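Local coordinates for McyG protein (Microcystis aeruginosa PCC 7806, PDB 4R0M) that binds phenylalanyl-adenylate and probably activates phenylalanine or a related phenylpropanoid acid and loads it onto its carrier domain in microcystin synthesis, at residues 217-222 / 243-248; 17-22 / 198-203; 464-469 / 485-490. All coordinates share one frame; numbering follows the deposited sequence.

Interaction 1. Residues 217-222 / 243-248; sequences VTLNWM and DQIHVP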
ATOM      1  N   VAL A 217      -2.133   7.604  19.023  1.00 31.78           N
ATOM      2  CA  VAL A 217      -3.301   6.865  18.564  1.00 31.14           C
ATOM      3  C   VAL A 217      -3.216   6.746  17.043  1.00 30.39           C
ATOM      4  O   VAL A 217      -3.340   7.740  16.324  1.00 29.68           O
ATOM      5  CB  VAL A 217      -4.622   7.547  18.986  1.00 31.74           C
ATOM      6  CG1 VAL A 217      -5.817   6.746  18.490  1.00 31.61           C
ATOM      7  CG2 VAL A 217      -4.690   7.717  20.501  1.00 31.76           C
ATOM      8  N   THR A 218      -2.970   5.529  16.567  1.00 30.07           N
ATOM      9  CA  THR A 218      -2.872   5.266  15.132  1.00 29.55           C
ATOM     10  C   THR A 218      -4.205   4.780  14.581  1.00 29.02           C
ATOM     11  O   THR A 218      -4.945   4.071  15.267  1.00 28.47           O
ATOM     12  CB  THR A 218      -1.778   4.229  14.795  1.00 29.76           C
ATOM     13  OG1 THR A 218      -2.126   2.956  15.352  1.00 30.12           O
ATOM     14  CG2 THR A 218      -0.418   4.664  15.332  1.00 29.98           C
ATOM     15  N   LEU A 219      -4.508   5.176  13.346  1.00 28.94           N
ATOM     16  CA  LEU A 219      -5.691   4.693  12.638  1.00 28.83           C
ATOM     17  C   LEU A 219      -5.332   4.243  11.224  1.00 28.74           C
ATOM     18  O   LEU A 219      -4.785   5.017  10.430  1.00 28.64           O
ATOM     19  CB  LEU A 219      -6.796   5.759  12.609  1.00 29.18           C
ATOM     20  CG  LEU A 219      -8.130   5.421  11.925  1.00 29.66           C
ATOM     21  CD1 LEU A 219      -9.289   6.137  12.598  1.00 29.95           C
ATOM     22  CD2 LEU A 219      -8.107   5.738  10.435  1.00 29.93           C
ATOM     23  N   ASN A 220      -5.645   2.985  10.926  1.00 28.16           N
ATOM     24  CA  ASN A 220      -5.459   2.424   9.599  1.00 27.91           C
ATOM     25  C   ASN A 220      -6.793   2.071   8.953  1.00 28.39           C
ATOM     26  O   ASN A 220      -7.685   1.526   9.609  1.00 28.48           O
ATOM     27  CB  ASN A 220      -4.582   1.173   9.659  1.00 27.20           C
ATOM     28  CG  ASN A 220      -4.487   0.463   8.321  1.00 26.95           C
ATOM     29  OD1 ASN A 220      -3.925   0.988   7.362  1.00 26.39           O
ATOM     30  ND2 ASN A 220      -5.046  -0.737   8.250  1.00 27.09           N
ATOM     31  N   TRP A 221      -6.924   2.382   7.667  1.00 28.64           N
ATOM     32  CA  TRP A 221      -8.091   1.945   6.906  1.00 28.89           C
ATOM     33  C   TRP A 221      -7.722   1.263   5.613  1.00 28.99           C
ATOM     34  O   TRP A 221      -8.571   1.042   4.754  1.00 29.81           O
ATOM     35  CB  TRP A 221      -9.084   3.085   6.702  1.00 28.80           C
ATOM     36  CG  TRP A 221      -8.573   4.234   5.871  1.00 29.19           C
ATOM     37  CD1 TRP A 221      -7.695   5.242   6.259  1.00 29.13           C
ATOM     38  CD2 TRP A 221      -8.927   4.550   4.480  1.00 29.26           C
ATOM     39  NE1 TRP A 221      -7.475   6.123   5.230  1.00 29.31           N
ATOM     40  CE2 TRP A 221      -8.184   5.767   4.135  1.00 29.34           C
ATOM     41  CE3 TRP A 221      -9.742   3.959   3.515  1.00 29.01           C
ATOM     42  CZ2 TRP A 221      -8.275   6.352   2.879  1.00 29.16           C
ATOM     43  CZ3 TRP A 221      -9.825   4.560   2.252  1.00 28.62           C
ATOM     44  CH2 TRP A 221      -9.109   5.724   1.944  1.00 28.86           C
HETATM   45  N   MSE A 222      -6.473   0.878   5.462  1.00 28.54           N
HETATM   46  CA  MSE A 222      -6.013   0.104   4.340  1.00 28.69           C
HETATM   47  C   MSE A 222      -6.134  -1.338   4.644  1.00 28.81           C
HETATM   48  O   MSE A 222      -6.143  -1.670   5.784  1.00 29.23           O
HETATM   49  CB  MSE A 222      -4.557   0.386   4.065  1.00 28.52           C
HETATM   50  CG  MSE A 222      -4.269   1.772   3.510  1.00 28.99           C
HETATM   51 SE   MSE A 222      -5.079   2.348   1.852  1.00 28.86          SE
HETATM   52  CE  MSE A 222      -6.380   3.516   2.590  1.00 29.83           C
ATOM     53  N   ASP A 243      -2.390   2.881  21.459  1.00 32.71           N
ATOM     54  CA  ASP A 243      -3.670   2.489  20.877  1.00 33.00           C
ATOM     55  C   ASP A 243      -3.606   2.459  19.351  1.00 32.01           C
ATOM     56  O   ASP A 243      -3.058   3.373  18.725  1.00 31.21           O
ATOM     57  CB  ASP A 243      -4.784   3.433  21.335  1.00 33.96           C
ATOM     58  CG  ASP A 243      -5.362   3.050  22.686  1.00 35.20           C
ATOM     59  OD1 ASP A 243      -5.447   1.840  22.990  1.00 35.78           O
ATOM     60  OD2 ASP A 243      -5.749   3.965  23.442  1.00 36.47           O
ATOM     61  N   GLN A 244      -4.150   1.394  18.766  1.00 30.93           N
ATOM     62  CA  GLN A 244      -4.260   1.283  17.310  1.00 30.67           C
ATOM     63  C   GLN A 244      -5.681   0.948  16.863  1.00 30.00           C
ATOM     64  O   GLN A 244      -6.372   0.135  17.485  1.00 29.44           O
ATOM     65  CB  GLN A 244      -3.237   0.293  16.725  1.00 30.65           C
ATOM     66  CG  GLN A 244      -3.413  -1.164  17.126  1.00 30.59           C
ATOM     67  CD  GLN A 244      -2.412  -2.075  16.438  1.00 31.11           C
ATOM     68  OE1 GLN A 244      -2.617  -2.502  15.298  1.00 31.07           O
ATOM     69  NE2 GLN A 244      -1.325  -2.389  17.136  1.00 31.00           N
ATOM     70  N   ILE A 245      -6.104   1.592  15.781  1.00 29.67           N
ATOM     71  CA  ILE A 245      -7.453   1.435  15.248  1.00 29.36           C
ATOM     72  C   ILE A 245      -7.383   0.919  13.813  1.00 29.52           C
ATOM     73  O   ILE A 245      -6.550   1.371  13.023  1.00 29.25           O
ATOM     74  CB  ILE A 245      -8.239   2.763  15.304  1.00 28.91           C
ATOM     75  CG1 ILE A 245      -8.132   3.388  16.701  1.00 28.84           C
ATOM     76  CG2 ILE A 245      -9.700   2.543  14.932  1.00 28.96           C
ATOM     77  CD1 ILE A 245      -8.384   4.879  16.738  1.00 28.68           C
ATOM     78  N   HIS A 246      -8.254  -0.035  13.494  1.00 29.83           N
ATOM     79  CA  HIS A 246      -8.335  -0.593  12.149  1.00 30.04           C
ATOM     80  C   HIS A 246      -9.737  -0.559  11.612  1.00 30.36           C
ATOM     81  O   HIS A 246     -10.664  -1.117  12.209  1.00 30.40           O
ATOM     82  CB  HIS A 246      -7.751  -1.998  12.112  1.00 29.99           C
ATOM     83  CG  HIS A 246      -6.261  -2.032  12.335  1.00 30.62           C
ATOM     84  ND1 HIS A 246      -5.377  -1.813  11.344  1.00 30.43           N
ATOM     85  CD2 HIS A 246      -5.512  -2.242  13.492  1.00 30.47           C
ATOM     86  CE1 HIS A 246      -4.128  -1.892  11.833  1.00 30.32           C
ATOM     87  NE2 HIS A 246      -4.211  -2.152  13.149  1.00 30.85           N
ATOM     88  N   VAL A 247      -9.889   0.114  10.475  1.00 30.09           N
ATOM     89  CA  VAL A 247     -11.180   0.315   9.822  1.00 30.32           C
ATOM     90  C   VAL A 247     -11.148  -0.387   8.464  1.00 30.34           C
ATOM     91  O   VAL A 247     -10.135  -0.312   7.766  1.00 30.25           O
ATOM     92  CB  VAL A 247     -11.462   1.822   9.605  1.00 30.41           C
ATOM     93  CG1 VAL A 247     -12.935   2.069   9.298  1.00 30.27           C
ATOM     94  CG2 VAL A 247     -11.037   2.638  10.819  1.00 30.64           C
ATOM     95  N   PRO A 248     -12.244  -1.079   8.082  1.00 30.58           N
ATOM     96  CA  PRO A 248     -12.282  -1.683   6.744  1.00 30.72           C
ATOM     97  C   PRO A 248     -12.325  -0.600   5.666  1.00 30.93           C
ATOM     98  O   PRO A 248     -13.032   0.400   5.825  1.00 30.73           O
ATOM     99  CB  PRO A 248     -13.590  -2.492   6.747  1.00 30.71           C
ATOM    100  CG  PRO A 248     -14.024  -2.566   8.176  1.00 30.58           C
ATOM    101  CD  PRO A 248     -13.492  -1.327   8.826  1.00 30.50           C
TER
HETATM  102  O   HOH W   1      -8.558  -2.513   7.188  1.00 27.21           O
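Asn220 reaches across to the rim of the His246 imidazole, its CB 3.5 Å from His246 ND1. The two residues are a pair on neighbouring parallel strands, 217-220 and 243-246. Helix 227-240 links these strands in a beta-alpha-beta unit of the large mixed sheet of the adenylation domain. CG of Asn220 is anti to its backbone N (chi1 174°). Asn220 ND2 lies in the ring plane of His246, 3.3 Å from His246 ND1. The amide is turned 68° from the ring. ND1 accepts this hydrogen bond, consistent with a neutral ring protonated on NE2. His246 NE2 donates to Gln244 OE1 at 2.7 Å, on a lone pair. The imidazole is thus held at both nitrogens, which fixes its rotation. Gln244 also bonds through NE2 to Tyr48 OH.

The backbones form a parallel ladder. Its straightest rung is Asn220 N to Ile245 O, at 2.8 Å and 174°. Val217, Leu219 and Ile245 pack apolar on the face they share with Asp243, whose carboxylate bonds to His32 and Gly33. Val217 CG1 meets Ile245 CD1 at 3.6 Å. Past the strand ends, Asn220 OD1 accepts from Met222 N in an Asx turn, and Asn220 ND2 also donates to Met222 O. The selenomethionine methyl CE of Met222 lies over the centre of the Trp221 ring. One water donates to both Met222 O and Val247 O, 2.9 Å and 2.8 Å away.

Interaction 2. Residues 17-22 / 198-203; sequences RTLSEV and NILSMT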
ATOM      1  N   ARG A  17      15.483  -7.454  19.534  1.00 43.38           N
ATOM      2  CA  ARG A  17      14.189  -7.984  19.943  1.00 41.99           C
ATOM      3  C   ARG A  17      13.569  -8.841  18.841  1.00 38.93           C
ATOM      4  O   ARG A  17      13.870  -8.664  17.661  1.00 37.89           O
ATOM      5  CB  ARG A  17      13.233  -6.837  20.285  1.00 44.10           C
ATOM      6  CG  ARG A  17      13.452  -6.186  21.641  1.00 46.29           C
ATOM      7  CD  ARG A  17      12.546  -4.972  21.794  1.00 47.18           C
ATOM      8  NE  ARG A  17      12.277  -4.655  23.194  1.00 48.86           N
ATOM      9  CZ  ARG A  17      11.256  -5.142  23.898  1.00 49.96           C
ATOM     10  NH1 ARG A  17      10.389  -5.977  23.342  1.00 49.86           N
ATOM     11  NH2 ARG A  17      11.101  -4.789  25.168  1.00 50.81           N
ATOM     12  N   THR A  18      12.715  -9.779  19.240  1.00 36.54           N
ATOM     13  CA  THR A  18      11.852 -10.496  18.307  1.00 34.55           C
ATOM     14  C   THR A  18      10.445  -9.926  18.429  1.00 33.65           C
ATOM     15  O   THR A  18      10.168  -9.137  19.336  1.00 33.31           O
ATOM     16  CB  THR A  18      11.801 -12.009  18.597  1.00 34.01           C
ATOM     17  OG1 THR A  18      11.277 -12.229  19.911  1.00 33.77           O
ATOM     18  CG2 THR A  18      13.185 -12.636  18.475  1.00 33.50           C
ATOM     19  N   LEU A  19       9.558 -10.331  17.524  1.00 32.43           N
ATOM     20  CA  LEU A  19       8.175  -9.857  17.547  1.00 32.15           C
ATOM     21  C   LEU A  19       7.415 -10.318  18.795  1.00 31.78           C
ATOM     22  O   LEU A  19       6.591  -9.575  19.328  1.00 31.93           O
ATOM     23  CB  LEU A  19       7.435 -10.265  16.266  1.00 31.61           C
ATOM     24  CG  LEU A  19       7.848  -9.532  14.983  1.00 31.28           C
ATOM     25  CD1 LEU A  19       7.313 -10.249  13.754  1.00 31.33           C
ATOM     26  CD2 LEU A  19       7.394  -8.080  14.996  1.00 30.90           C
ATOM     27  N   SER A  20       7.706 -11.530  19.259  1.00 31.56           N
ATOM     28  CA  SER A  20       7.077 -12.076  20.465  1.00 32.25           C
ATOM     29  C   SER A  20       7.387 -11.251  21.719  1.00 32.77           C
ATOM     30  O   SER A  20       6.494 -10.985  22.525  1.00 32.32           O
ATOM     31  CB  SER A  20       7.464 -13.543  20.668  1.00 31.36           C
ATOM     32  OG  SER A  20       8.824 -13.757  20.356  1.00 31.97           O
ATOM     33  N   GLU A  21       8.644 -10.835  21.862  1.00 33.59           N
ATOM     34  CA  GLU A  21       9.070  -9.979  22.974  1.00 34.81           C
ATOM     35  C   GLU A  21       8.390  -8.612  22.938  1.00 34.66           C
ATOM     36  O   GLU A  21       8.028  -8.063  23.982  1.00 35.05           O
ATOM     37  CB  GLU A  21      10.593  -9.811  22.977  1.00 36.04           C
ATOM     38  CG  GLU A  21      11.349 -11.079  23.352  1.00 37.79           C
ATOM     39  CD  GLU A  21      12.818 -11.042  22.967  1.00 39.40           C
ATOM     40  OE1 GLU A  21      13.301  -9.986  22.505  1.00 40.12           O
ATOM     41  OE2 GLU A  21      13.494 -12.082  23.128  1.00 40.79           O
ATOM     42  N   VAL A  22       8.222  -8.075  21.731  1.00 34.12           N
ATOM     43  CA  VAL A  22       7.547  -6.793  21.519  1.00 33.28           C
ATOM     44  C   VAL A  22       6.084  -6.845  21.974  1.00 32.85           C
ATOM     45  O   VAL A  22       5.606  -5.931  22.649  1.00 33.22           O
ATOM     46  CB  VAL A  22       7.675  -6.333  20.049  1.00 33.30           C
ATOM     47  CG1 VAL A  22       6.653  -5.259  19.705  1.00 33.21           C
ATOM     48  CG2 VAL A  22       9.082  -5.825  19.781  1.00 33.15           C
ATOM     49  N   ASN A 198      14.543  -6.745  10.489  1.00 28.90           N
ATOM     50  CA  ASN A 198      14.075  -5.830   9.439  1.00 28.19           C
ATOM     51  C   ASN A 198      12.956  -4.929   9.947  1.00 27.66           C
ATOM     52  O   ASN A 198      13.048  -3.704   9.876  1.00 27.50           O
ATOM     53  CB  ASN A 198      13.567  -6.600   8.203  1.00 27.86           C
ATOM     54  CG  ASN A 198      14.686  -7.193   7.355  1.00 27.40           C
ATOM     55  OD1 ASN A 198      14.519  -8.262   6.761  1.00 27.19           O
ATOM     56  ND2 ASN A 198      15.822  -6.505   7.284  1.00 26.84           N
ATOM     57  N   ILE A 199      11.905  -5.558  10.468  1.00 27.47           N
ATOM     58  CA  ILE A 199      10.691  -4.869  10.902  1.00 27.77           C
ATOM     59  C   ILE A 199      10.958  -3.927  12.083  1.00 28.57           C
ATOM     60  O   ILE A 199      10.577  -2.753  12.048  1.00 28.06           O
ATOM     61  CB  ILE A 199       9.571  -5.884  11.242  1.00 27.16           C
ATOM     62  CG1 ILE A 199       9.166  -6.666   9.985  1.00 27.10           C
ATOM     63  CG2 ILE A 199       8.359  -5.184  11.848  1.00 26.81           C
ATOM     64  CD1 ILE A 199       8.497  -7.997  10.259  1.00 26.94           C
ATOM     65  N   LEU A 200      11.631  -4.442  13.109  1.00 29.19           N
ATOM     66  CA  LEU A 200      11.876  -3.677  14.331  1.00 30.18           C
ATOM     67  C   LEU A 200      12.923  -2.580  14.166  1.00 30.86           C
ATOM     68  O   LEU A 200      12.950  -1.622  14.939  1.00 30.92           O
ATOM     69  CB  LEU A 200      12.195  -4.605  15.508  1.00 29.93           C
ATOM     70  CG  LEU A 200      11.027  -5.538  15.854  1.00 29.80           C
ATOM     71  CD1 LEU A 200      11.413  -6.529  16.939  1.00 30.12           C
ATOM     72  CD2 LEU A 200       9.780  -4.754  16.248  1.00 29.51           C
ATOM     73  N   SER A 201      13.765  -2.717  13.144  1.00 32.22           N
ATOM     74  CA  SER A 201      14.705  -1.665  12.770  1.00 33.28           C
ATOM     75  C   SER A 201      14.002  -0.501  12.056  1.00 33.57           C
ATOM     76  O   SER A 201      14.460   0.642  12.130  1.00 33.89           O
ATOM     77  CB  SER A 201      15.830  -2.235  11.909  1.00 34.18           C
ATOM     78  OG  SER A 201      16.620  -3.155  12.642  1.00 38.03           O
HETATM   79  N   MSE A 202      12.884  -0.749  11.403  1.00 33.91           N
HETATM   80  CA  MSE A 202      12.087   0.292  10.826  1.00 34.14           C
HETATM   81  C   MSE A 202      11.350   0.952  11.929  1.00 34.08           C
HETATM   82  O   MSE A 202      11.313   2.160  11.987  1.00 33.98           O
HETATM   83  CB  MSE A 202      11.157  -0.314   9.772  1.00 34.84           C
HETATM   84  CG  MSE A 202      10.161   0.647   9.146  1.00 35.08           C
HETATM   85 SE   MSE A 202       8.586   1.024  10.205  1.00 37.08          SE
HETATM   86  CE  MSE A 202       7.874   2.542   9.330  1.00 35.71           C
ATOM     87  N   THR A 203      10.766   0.166  12.800  1.00 34.21           N
ATOM     88  CA  THR A 203       9.974   0.679  13.915  1.00 34.76           C
ATOM     89  C   THR A 203      10.782   1.652  14.755  1.00 34.77           C
ATOM     90  O   THR A 203      10.357   2.790  14.973  1.00 35.06           O
ATOM     91  CB  THR A 203       9.489  -0.454  14.841  1.00 35.30           C
ATOM     92  OG1 THR A 203      10.604  -1.173  15.366  1.00 37.24           O
ATOM     93  CG2 THR A 203       8.635  -1.406  14.089  1.00 35.66           C
TER
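Leu200 leaves helix 196-210 with its CB pointing at segment 17-22. CG lies anti to the carbonyl carbon, beside the backbone N (chi1 -63°), and this carries both methyls toward segment 17-22. CD1 goes deepest. Leu200 CD1 comes 3.3 Å from Arg17 O and 3.8 Å from Arg17 CB, so it rests on the backbone just ahead of helix 19-27. Leu200 CD1 also meets Val22 CG2 at 3.7 Å. Leu200 CD2 reaches Val22 CG2 too, at 3.8 Å, so the leucine and valine meet tip to tip. Further along, Leu19 CD2 faces Leu200 CD2 loosely, at 4.3 Å.

This is helix-helix packing in the adenylation domain: the first turn of helix 19-27 lies against helix 196-210, with Thr18 at the N-cap position. No hydrogen bond crosses between the segments. Helix 227-240, part of a beta-alpha-beta unit of that domain, closes the apolar patch: Leu19 touches Ile235, Val22 touches Val238, and Ile199 touches Val231. Leu19 also packs on Trp88 and Phe91 of helix 80-93.

At the helix start, Leu19 N bonds to His196 ND1, the first residue of helix 196-210. Thr18 OG1 and Ser20 OG share a hydrogen bond of 2.9 Å. The Arg17 chain runs extended from CG to NE and turns away from Leu200. Its guanidinium bonds through NH2 to Thr25 OG1 and through NH1, weakly, to Glu21 O, which lies at its edge.

Interaction 3. Residues 464-469 / 485-490; sequences VSYTAA and TFSPES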
ATOM      1  N   VAL A 464     -12.602   9.761  -9.468  1.00 41.98           N
ATOM      2  CA  VAL A 464     -11.292   9.813  -8.854  1.00 40.48           C
ATOM      3  C   VAL A 464     -10.797   8.456  -8.366  1.00 39.65           C
ATOM      4  O   VAL A 464     -11.515   7.719  -7.744  1.00 39.69           O
ATOM      5  CB  VAL A 464     -11.284  10.847  -7.726  1.00 40.47           C
ATOM      6  CG1 VAL A 464     -10.046  10.756  -6.862  1.00 40.11           C
ATOM      7  CG2 VAL A 464     -11.383  12.238  -8.288  1.00 40.27           C
ATOM      8  N   SER A 465      -9.529   8.200  -8.627  1.00 38.62           N
ATOM      9  CA  SER A 465      -8.820   6.985  -8.275  1.00 38.13           C
ATOM     10  C   SER A 465      -8.896   5.815  -9.254  1.00 38.09           C
ATOM     11  O   SER A 465      -8.424   4.761  -8.969  1.00 37.22           O
ATOM     12  CB  SER A 465      -9.253   6.497  -6.917  1.00 37.93           C
ATOM     13  OG  SER A 465     -10.496   5.885  -6.972  1.00 38.73           O
ATOM     14  N   TYR A 466      -9.471   6.041 -10.418  1.00 37.82           N
ATOM     15  CA  TYR A 466      -9.539   5.056 -11.478  1.00 37.65           C
ATOM     16  C   TYR A 466      -8.862   5.477 -12.759  1.00 38.15           C
ATOM     17  O   TYR A 466      -9.184   4.979 -13.795  1.00 38.67           O
ATOM     18  CB  TYR A 466     -10.976   4.724 -11.790  1.00 37.22           C
ATOM     19  CG  TYR A 466     -11.747   4.156 -10.666  1.00 36.95           C
ATOM     20  CD1 TYR A 466     -11.722   2.829 -10.410  1.00 36.76           C
ATOM     21  CD2 TYR A 466     -12.508   4.948  -9.870  1.00 37.33           C
ATOM     22  CE1 TYR A 466     -12.420   2.298  -9.381  1.00 37.13           C
ATOM     23  CE2 TYR A 466     -13.214   4.422  -8.840  1.00 37.34           C
ATOM     24  CZ  TYR A 466     -13.162   3.089  -8.614  1.00 37.29           C
ATOM     25  OH  TYR A 466     -13.862   2.548  -7.606  1.00 37.91           O
ATOM     26  N   THR A 467      -7.964   6.436 -12.685  1.00 37.62           N
ATOM     27  CA  THR A 467      -7.405   7.054 -13.852  1.00 37.14           C
ATOM     28  C   THR A 467      -5.958   6.689 -14.035  1.00 37.26           C
ATOM     29  O   THR A 467      -5.282   6.495 -13.095  1.00 37.46           O
ATOM     30  CB  THR A 467      -7.567   8.559 -13.779  1.00 37.10           C
ATOM     31  OG1 THR A 467      -8.933   8.864 -13.620  1.00 37.11           O
ATOM     32  CG2 THR A 467      -7.117   9.175 -15.008  1.00 37.30           C
ATOM     33  N   ALA A 468      -5.513   6.526 -15.266  1.00 37.50           N
ATOM     34  CA  ALA A 468      -4.122   6.197 -15.570  1.00 37.82           C
ATOM     35  C   ALA A 468      -3.649   6.868 -16.857  1.00 38.13           C
ATOM     36  O   ALA A 468      -4.418   7.029 -17.807  1.00 37.79           O
ATOM     37  CB  ALA A 468      -3.938   4.691 -15.661  1.00 38.04           C
ATOM     38  N   ALA A 469      -2.379   7.259 -16.872  1.00 37.94           N
ATOM     39  CA  ALA A 469      -1.752   7.823 -18.056  1.00 38.09           C
ATOM     40  C   ALA A 469      -0.422   7.122 -18.320  1.00 38.94           C
ATOM     41  O   ALA A 469       0.451   7.076 -17.450  1.00 39.30           O
ATOM     42  CB  ALA A 469      -1.551   9.321 -17.889  1.00 38.35           C
ATOM     43  N   THR A 485      -6.645   6.035 -19.586  1.00 39.46           N
ATOM     44  CA  THR A 485      -7.760   5.200 -19.170  1.00 40.14           C
ATOM     45  C   THR A 485      -8.389   5.801 -17.926  1.00 40.82           C
ATOM     46  O   THR A 485      -7.693   6.371 -17.085  1.00 41.13           O
ATOM     47  CB  THR A 485      -7.320   3.754 -18.876  1.00 41.54           C
ATOM     48  OG1 THR A 485      -6.258   3.762 -17.915  1.00 42.21           O
ATOM     49  CG2 THR A 485      -6.844   3.065 -20.155  1.00 41.90           C
ATOM     50  N   PHE A 486      -9.708   5.679 -17.819  1.00 41.37           N
ATOM     51  CA  PHE A 486     -10.453   6.257 -16.712  1.00 42.15           C
ATOM     52  C   PHE A 486     -11.750   5.484 -16.485  1.00 43.12           C
ATOM     53  O   PHE A 486     -12.119   4.628 -17.287  1.00 43.35           O
ATOM     54  CB  PHE A 486     -10.753   7.738 -16.991  1.00 41.96           C
ATOM     55  CG  PHE A 486     -11.906   7.960 -17.931  1.00 42.34           C
ATOM     56  CD1 PHE A 486     -11.749   7.791 -19.303  1.00 42.57           C
ATOM     57  CD2 PHE A 486     -13.153   8.336 -17.444  1.00 42.84           C
ATOM     58  CE1 PHE A 486     -12.813   7.990 -20.168  1.00 42.82           C
ATOM     59  CE2 PHE A 486     -14.222   8.534 -18.305  1.00 43.13           C
ATOM     60  CZ  PHE A 486     -14.051   8.363 -19.669  1.00 43.11           C
ATOM     61  N   SER A 487     -12.429   5.790 -15.384  1.00 44.72           N
ATOM     62  CA  SER A 487     -13.759   5.263 -15.124  1.00 46.91           C
ATOM     63  C   SER A 487     -14.736   6.427 -14.989  1.00 49.53           C
ATOM     64  O   SER A 487     -14.424   7.416 -14.322  1.00 50.18           O
ATOM     65  CB  SER A 487     -13.766   4.405 -13.860  1.00 46.45           C
ATOM     66  OG  SER A 487     -15.019   3.771 -13.682  1.00 47.16           O
ATOM     67  N   PRO A 488     -15.915   6.324 -15.634  1.00 52.24           N
ATOM     68  CA  PRO A 488     -16.890   7.415 -15.611  1.00 54.65           C
ATOM     69  C   PRO A 488     -17.598   7.541 -14.266  1.00 57.80           C
ATOM     70  O   PRO A 488     -17.905   6.532 -13.626  1.00 56.91           O
ATOM     71  CB  PRO A 488     -17.902   7.023 -16.702  1.00 54.38           C
ATOM     72  CG  PRO A 488     -17.302   5.863 -17.427  1.00 53.77           C
ATOM     73  CD  PRO A 488     -16.390   5.194 -16.450  1.00 52.42           C
ATOM     74  N   GLU A 489     -17.849   8.780 -13.851  1.00 62.85           N
ATOM     75  CA  GLU A 489     -18.587   9.061 -12.622  1.00 68.71           C
ATOM     76  C   GLU A 489     -20.095   9.077 -12.890  1.00 73.21           C
ATOM     77  O   GLU A 489     -20.895   9.320 -11.983  1.00 74.33           O
ATOM     78  CB  GLU A 489     -18.126  10.392 -12.019  1.00 69.47           C
ATOM     79  CG  GLU A 489     -18.354  10.520 -10.519  1.00 70.08           C
ATOM     80  CD  GLU A 489     -17.545  11.641  -9.895  1.00 70.80           C
ATOM     81  OE1 GLU A 489     -17.614  12.786 -10.393  1.00 71.24           O
ATOM     82  OE2 GLU A 489     -16.842  11.375  -8.897  1.00 70.62           O
ATOM     83  N   SER A 490     -20.466   8.801 -14.140  1.00 78.07           N
ATOM     84  CA  SER A 490     -21.864   8.774 -14.573  1.00 83.70           C
ATOM     85  C   SER A 490     -22.654   7.665 -13.884  1.00 88.42           C
ATOM     86  O   SER A 490     -22.072   6.748 -13.293  1.00 88.81           O
ATOM     87  CB  SER A 490     -21.943   8.599 -16.093  1.00 84.87           C
ATOM     88  OG  SER A 490     -21.218   9.615 -16.765  1.00 86.25           O
TER
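The open end of the beta hairpin made by strands 468-474 and 479-486 carries this contact. Ala468 and Thr485 are an antiparallel hydrogen-bonded pair. Ala468 N donates to Thr485 O at 2.8 Å, and Thr485 N donates back to Ala468 O at 3.0 Å. Both donors lie in the plane of the carbonyl they meet. The two side chains share one face of the sheet, where Thr485 OG1 lies 3.4 Å from Ala468 CB. Thr467 CG2 approaches Thr485 O to 3.5 Å, from next to the hydrogen bond.

The hairpin belongs to a small three-stranded mixed sheet, in which strand 517-520 runs on the far side of 479-486. This is consistent with the small C-terminal subdomain of an ANL-family adenylation domain. Phe486 touches Val518 and Pro520 of that strand, and Thr467 touches helix 449-457. Beyond the open end of the hairpin the two segments stay close without further hydrogen bonds between them. Phe486 CA makes a CA-H...O contact of 3.4 Å to Tyr466 O.

Tyr466 CB and Ser487 CB then meet, 3.5 Å apart. Ser487 CB lies oblique to the tyrosine ring. The Tyr466 ring extends to Arg523 and Lys528: its OH bonds to Arg523 NH1, and Lys528 makes a cation-pi contact with it. Ser487 OG bonds to Leu521 O.

The three contacts follow one another along the chain in the order 2, 1, 3, and none touches another. The nearest atoms of interaction 1 are about 9 Å from interaction 2 and about 9 Å from interaction 3. Helix 196-210 of interaction 2 is followed directly by strand 217-220 of interaction 1. Helix 227-240 joins the strands of interaction 1 and packs on the helices of interaction 2. Both belong to the large part of the adenylation domain, where the side chain of Met222 is about 7 Å from the bound phenylalanyl-adenylate. Interaction 3, about 40 Å from interaction 2 between centres, is probably in the smaller C-terminal subdomain.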